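Putative hydantoin racemase (Klebsiella pneumoniae subsp. pneumoniae, PDB 3QVL) racemises allantoin and probably also interconverts the D and L forms of 5-monosubstituted hydantoins. Local coordinates at residues 3-8 with 71-76; 95-100 with 205-210. All blocks are in the same frame, centred on the assembly; numbering follows the deposited sequence.

Interaction 1 (3-8 with 71-76)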
# COMPACT_ATOMS: atom_id res chain seq x y z
N ARG A 3 19.41 -34.15 3.63
CA ARG A 3 19.41 -33.88 5.07
C ARG A 3 18.98 -32.45 5.35
O ARG A 3 19.59 -31.50 4.86
CB ARG A 3 20.79 -34.17 5.67
CG ARG A 3 21.19 -35.64 5.64
CD ARG A 3 22.49 -35.86 6.40
NE ARG A 3 23.61 -35.16 5.77
CZ ARG A 3 24.63 -34.62 6.44
NH1 ARG A 3 24.68 -34.69 7.76
NH2 ARG A 3 25.59 -34.01 5.77
N ILE A 4 17.92 -32.32 6.14
CA ILE A 4 17.36 -31.01 6.49
C ILE A 4 17.46 -30.77 7.99
O ILE A 4 16.94 -31.55 8.79
CB ILE A 4 15.89 -30.88 6.03
CG1 ILE A 4 15.76 -31.16 4.53
CG2 ILE A 4 15.34 -29.49 6.37
CD1 ILE A 4 14.33 -31.32 4.04
N GLN A 5 18.15 -29.69 8.35
CA GLN A 5 18.27 -29.29 9.75
C GLN A 5 17.06 -28.44 10.14
O GLN A 5 16.89 -27.33 9.65
CB GLN A 5 19.57 -28.50 9.96
CG GLN A 5 19.89 -28.22 11.42
CD GLN A 5 20.99 -27.18 11.60
OE1 GLN A 5 21.04 -26.19 10.88
NE2 GLN A 5 21.86 -27.42 12.57
N VAL A 6 16.22 -28.99 11.01
CA VAL A 6 15.05 -28.27 11.50
C VAL A 6 15.37 -27.68 12.87
O VAL A 6 15.48 -28.40 13.86
CB VAL A 6 13.79 -29.16 11.55
CG1 VAL A 6 12.57 -28.35 11.94
CG2 VAL A 6 13.55 -29.83 10.19
N ILE A 7 15.53 -26.36 12.90
CA ILE A 7 15.97 -25.65 14.10
C ILE A 7 14.80 -25.06 14.88
O ILE A 7 14.11 -24.17 14.39
CB ILE A 7 16.97 -24.51 13.77
CG1 ILE A 7 18.11 -25.02 12.88
CG2 ILE A 7 17.51 -23.87 15.06
CD1 ILE A 7 18.89 -23.92 12.19
N ASN A 8 14.59 -25.58 16.09
CA ASN A 8 13.73 -24.91 17.06
C ASN A 8 14.54 -23.77 17.68
O ASN A 8 15.54 -24.03 18.36
CB ASN A 8 13.26 -25.89 18.14
CG ASN A 8 12.41 -25.23 19.21
OD1 ASN A 8 11.90 -24.12 19.03
ND2 ASN A 8 12.25 -25.91 20.34
N ASP A 71 21.58 -30.10 3.49
CA ASP A 71 21.06 -29.58 2.23
C ASP A 71 20.20 -28.33 2.40
O ASP A 71 20.05 -27.54 1.47
CB ASP A 71 20.28 -30.67 1.50
CG ASP A 71 21.16 -31.84 1.09
OD1 ASP A 71 21.94 -31.69 0.13
OD2 ASP A 71 21.08 -32.90 1.74
N GLY A 72 19.65 -28.15 3.60
CA GLY A 72 18.80 -26.99 3.90
C GLY A 72 18.45 -26.87 5.37
O GLY A 72 18.75 -27.76 6.17
N HIS A 73 17.81 -25.75 5.71
CA HIS A 73 17.47 -25.45 7.10
C HIS A 73 16.04 -24.96 7.24
O HIS A 73 15.48 -24.35 6.32
CB HIS A 73 18.41 -24.38 7.67
CG HIS A 73 19.86 -24.59 7.35
ND1 HIS A 73 20.75 -25.13 8.26
CD2 HIS A 73 20.57 -24.32 6.23
CE1 HIS A 73 21.95 -25.18 7.71
NE2 HIS A 73 21.87 -24.70 6.48
N VAL A 74 15.45 -25.22 8.40
CA VAL A 74 14.12 -24.71 8.76
C VAL A 74 14.21 -23.96 10.09
O VAL A 74 14.77 -24.48 11.06
CB VAL A 74 13.08 -25.86 8.86
CG1 VAL A 74 11.77 -25.37 9.45
CG2 VAL A 74 12.84 -26.49 7.48
N ILE A 75 13.69 -22.74 10.12
CA ILE A 75 13.58 -21.97 11.36
C ILE A 75 12.18 -22.17 11.94
O ILE A 75 11.20 -21.64 11.41
CB ILE A 75 13.92 -20.47 11.15
CG1 ILE A 75 15.37 -20.32 10.69
CG2 ILE A 75 13.68 -19.68 12.44
CD1 ILE A 75 15.75 -18.91 10.29
N ALA A 76 12.11 -22.92 13.03
CA ALA A 76 10.85 -23.46 13.53
C ALA A 76 10.15 -22.69 14.65
O ALA A 76 9.65 -23.29 15.61
CB ALA A 76 11.00 -24.94 13.88
O HOH W 1 23.53 -33.82 2.89
O HOH W 2 9.43 -22.90 18.42
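V6 and V74 sit abreast in adjacent parallel strands, their side chains pointing the same way and CG1 meeting CG1 at 4.0 Å. Strand 3-7 and strand 72-75 are the inner pair of the four-stranded parallel sheet of the N-terminal half of this Asp/Glu/hydantoin racemase fold, and their N-to-C directions differ by 19°. In parallel register, Q5 N reaches G72 O, Q5 O accepts from V74 N, I7 N reaches V74 O and I7 O accepts from A76 N.

The closely packed part lies on the face carrying I4, V6 and V74. I4 CG2 touches V74 CG2, and helix 203-216 covers this side through A207 and V211. V6 CG1, anti to the backbone N, also meets A76 CB, while I19 of helix 13-26 packs on both residues. The face with Q5, I7, H73 and I75 lies under helix 48-68 and contains a buried polar pair. H73 ND1 donates to Q5 OE1 over 2.8 Å; the oxygen lies in the ring plane, whereas the amide plane is turned 56° from the ring. Q5 NE2 bonds to Q61 O, so both ends of the amide are fixed.

Past the strand ends the pair reaches the ligand pocket: N8, its side chain about 5 Å from the bound hydantoin acetic acid, bonds through ND2 to pocket residue N10. At the partly exposed start, side-chain packing is sparse (R3 CB to D71 OD2, 4.1 Å) but the polar bonds are firm. D71 N donates to R3 O, and the carboxylate oxygen D71 OD2 uses its anti lone pair to take R3 N at 2.8 Å, with 171° at the hydrogen. The guanidinium turns to Q68 O through NH2, while one water accepts from R3 NE and donates to D71 OD2.

Interaction 2 (95-100 with 205-210); sequences IGIAEA and SAAVKM
I95 packs against the A207 and M210 side of helix 203-216, and its atoms can be followed outward. CB stands 4.1 Å from A207 CB. The CG2 branch, anti to the backbone N, comes closer to A207 CB, at 3.8 Å, and also meets M210 CB. CG1 takes the other direction (chi1 -51°) and reaches M210 CB; the two side chains cross at about a right angle. V211 and L214 of the same helix, and M107 of the second subunit, also pack on the I95 side chain.

The segment 95-100 is a strand-to-helix junction of the alpha/beta fold: strand 94-96 runs straight into helix 97-108, with G96 at the N-cap. E99 OE1 accepts from G96 N at 3.0 Å, nearly along its C-O axis, while OE2 forms a salt bridge with R87. I97, first in the helix, touches A207 CB with CG2, and its side chain lies about 4 Å from the bound ligand. One turn into the helix, A100 faces A207, their CA atoms 5.0 Å apart. This close helix approach is made through small residues: A100 CB touches the CB atoms of A206 and A207, and lies 3.5 Å from A207 N.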
# COMPACT_ATOMS: atom_id res chain seq x y z
N ILE A 95 14.26 -21.77 5.33
CA ILE A 95 12.84 -21.46 5.26
C ILE A 95 12.25 -21.30 6.67
O ILE A 95 12.42 -22.17 7.52
CB ILE A 95 12.03 -22.54 4.47
CG1 ILE A 95 12.68 -22.83 3.10
CG2 ILE A 95 10.56 -22.14 4.33
CD1 ILE A 95 12.74 -21.64 2.15
N GLY A 96 11.58 -20.17 6.90
CA GLY A 96 10.87 -19.95 8.15
C GLY A 96 9.51 -20.62 8.13
O GLY A 96 8.92 -20.80 7.06
N ILE A 97 9.01 -21.00 9.30
CA ILE A 97 7.72 -21.70 9.37
C ILE A 97 6.51 -20.79 9.17
O ILE A 97 5.50 -21.22 8.62
CB ILE A 97 7.56 -22.58 10.65
CG1 ILE A 97 7.60 -21.74 11.93
CG2 ILE A 97 8.61 -23.69 10.66
CD1 ILE A 97 6.88 -22.39 13.10
N ALA A 98 6.62 -19.53 9.59
CA ALA A 98 5.59 -18.54 9.31
C ALA A 98 5.53 -18.28 7.81
O ALA A 98 4.46 -18.30 7.21
CB ALA A 98 5.86 -17.24 10.06
N GLU A 99 6.71 -18.08 7.22
CA GLU A 99 6.87 -17.90 5.78
C GLU A 99 6.21 -19.04 5.00
O GLU A 99 5.38 -18.79 4.13
CB GLU A 99 8.37 -17.81 5.45
CG GLU A 99 8.70 -17.68 3.97
CD GLU A 99 10.19 -17.83 3.69
OE1 GLU A 99 10.88 -18.58 4.42
OE2 GLU A 99 10.68 -17.19 2.73
N ALA A 100 6.58 -20.27 5.34
CA ALA A 100 6.09 -21.46 4.64
C ALA A 100 4.58 -21.65 4.78
O ALA A 100 3.90 -21.97 3.80
CB ALA A 100 6.83 -22.69 5.10
N SER A 205 5.93 -28.58 8.87
CA SER A 205 5.79 -29.54 7.78
C SER A 205 5.91 -28.86 6.41
O SER A 205 6.56 -29.39 5.51
CB SER A 205 4.47 -30.30 7.90
OG SER A 205 3.36 -29.41 7.90
N ALA A 206 5.29 -27.68 6.28
CA ALA A 206 5.33 -26.90 5.04
C ALA A 206 6.75 -26.48 4.66
O ALA A 206 7.13 -26.57 3.50
CB ALA A 206 4.42 -25.69 5.16
N ALA A 207 7.52 -26.03 5.65
CA ALA A 207 8.90 -25.58 5.43
C ALA A 207 9.81 -26.72 5.00
O ALA A 207 10.67 -26.54 4.15
CB ALA A 207 9.45 -24.90 6.68
N VAL A 208 9.59 -27.90 5.58
CA VAL A 208 10.32 -29.11 5.20
C VAL A 208 10.10 -29.40 3.71
O VAL A 208 11.06 -29.68 2.98
CB VAL A 208 9.91 -30.33 6.07
CG1 VAL A 208 10.44 -31.64 5.49
CG2 VAL A 208 10.41 -30.15 7.50
N LYS A 209 8.85 -29.31 3.27
CA LYS A 209 8.50 -29.54 1.87
C LYS A 209 9.09 -28.48 0.94
O LYS A 209 9.44 -28.78 -0.21
CB LYS A 209 6.98 -29.64 1.67
CG LYS A 209 6.27 -30.70 2.53
CD LYS A 209 6.96 -32.06 2.56
CE LYS A 209 6.77 -32.84 1.27
NZ LYS A 209 7.47 -34.15 1.33
N MET A 210 9.21 -27.25 1.43
CA MET A 210 9.81 -26.16 0.66
C MET A 210 11.31 -26.38 0.45
O MET A 210 11.82 -26.16 -0.65
CB MET A 210 9.55 -24.79 1.32
CG MET A 210 8.10 -24.32 1.30
SD MET A 210 7.29 -24.37 -0.32
CE MET A 210 6.50 -25.98 -0.26

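How the interactions relate
From the N terminus, strand 2-7 is followed by helix 13-26, strand 31-36 and helix 48-68 before strand 72-75 returns beside it, so interaction 1 closes a 62-residue loop. Interaction 2 opens only afterwards and closes a longer one, bringing helix 203-216 back after 104 intervening residues; the two loops are in series, neither nested nor crossed. They nevertheless touch, with centres 9 Å apart. Strand 94-96 extends the same sheet next to 72-75 through probable hydrogen bonds I95 N to H73 O and I75 N to I95 O. V74 CG1 packs 3.6 Å from A207 CB, so the same A207 methyl that meets I95 also rests on strand 72-75.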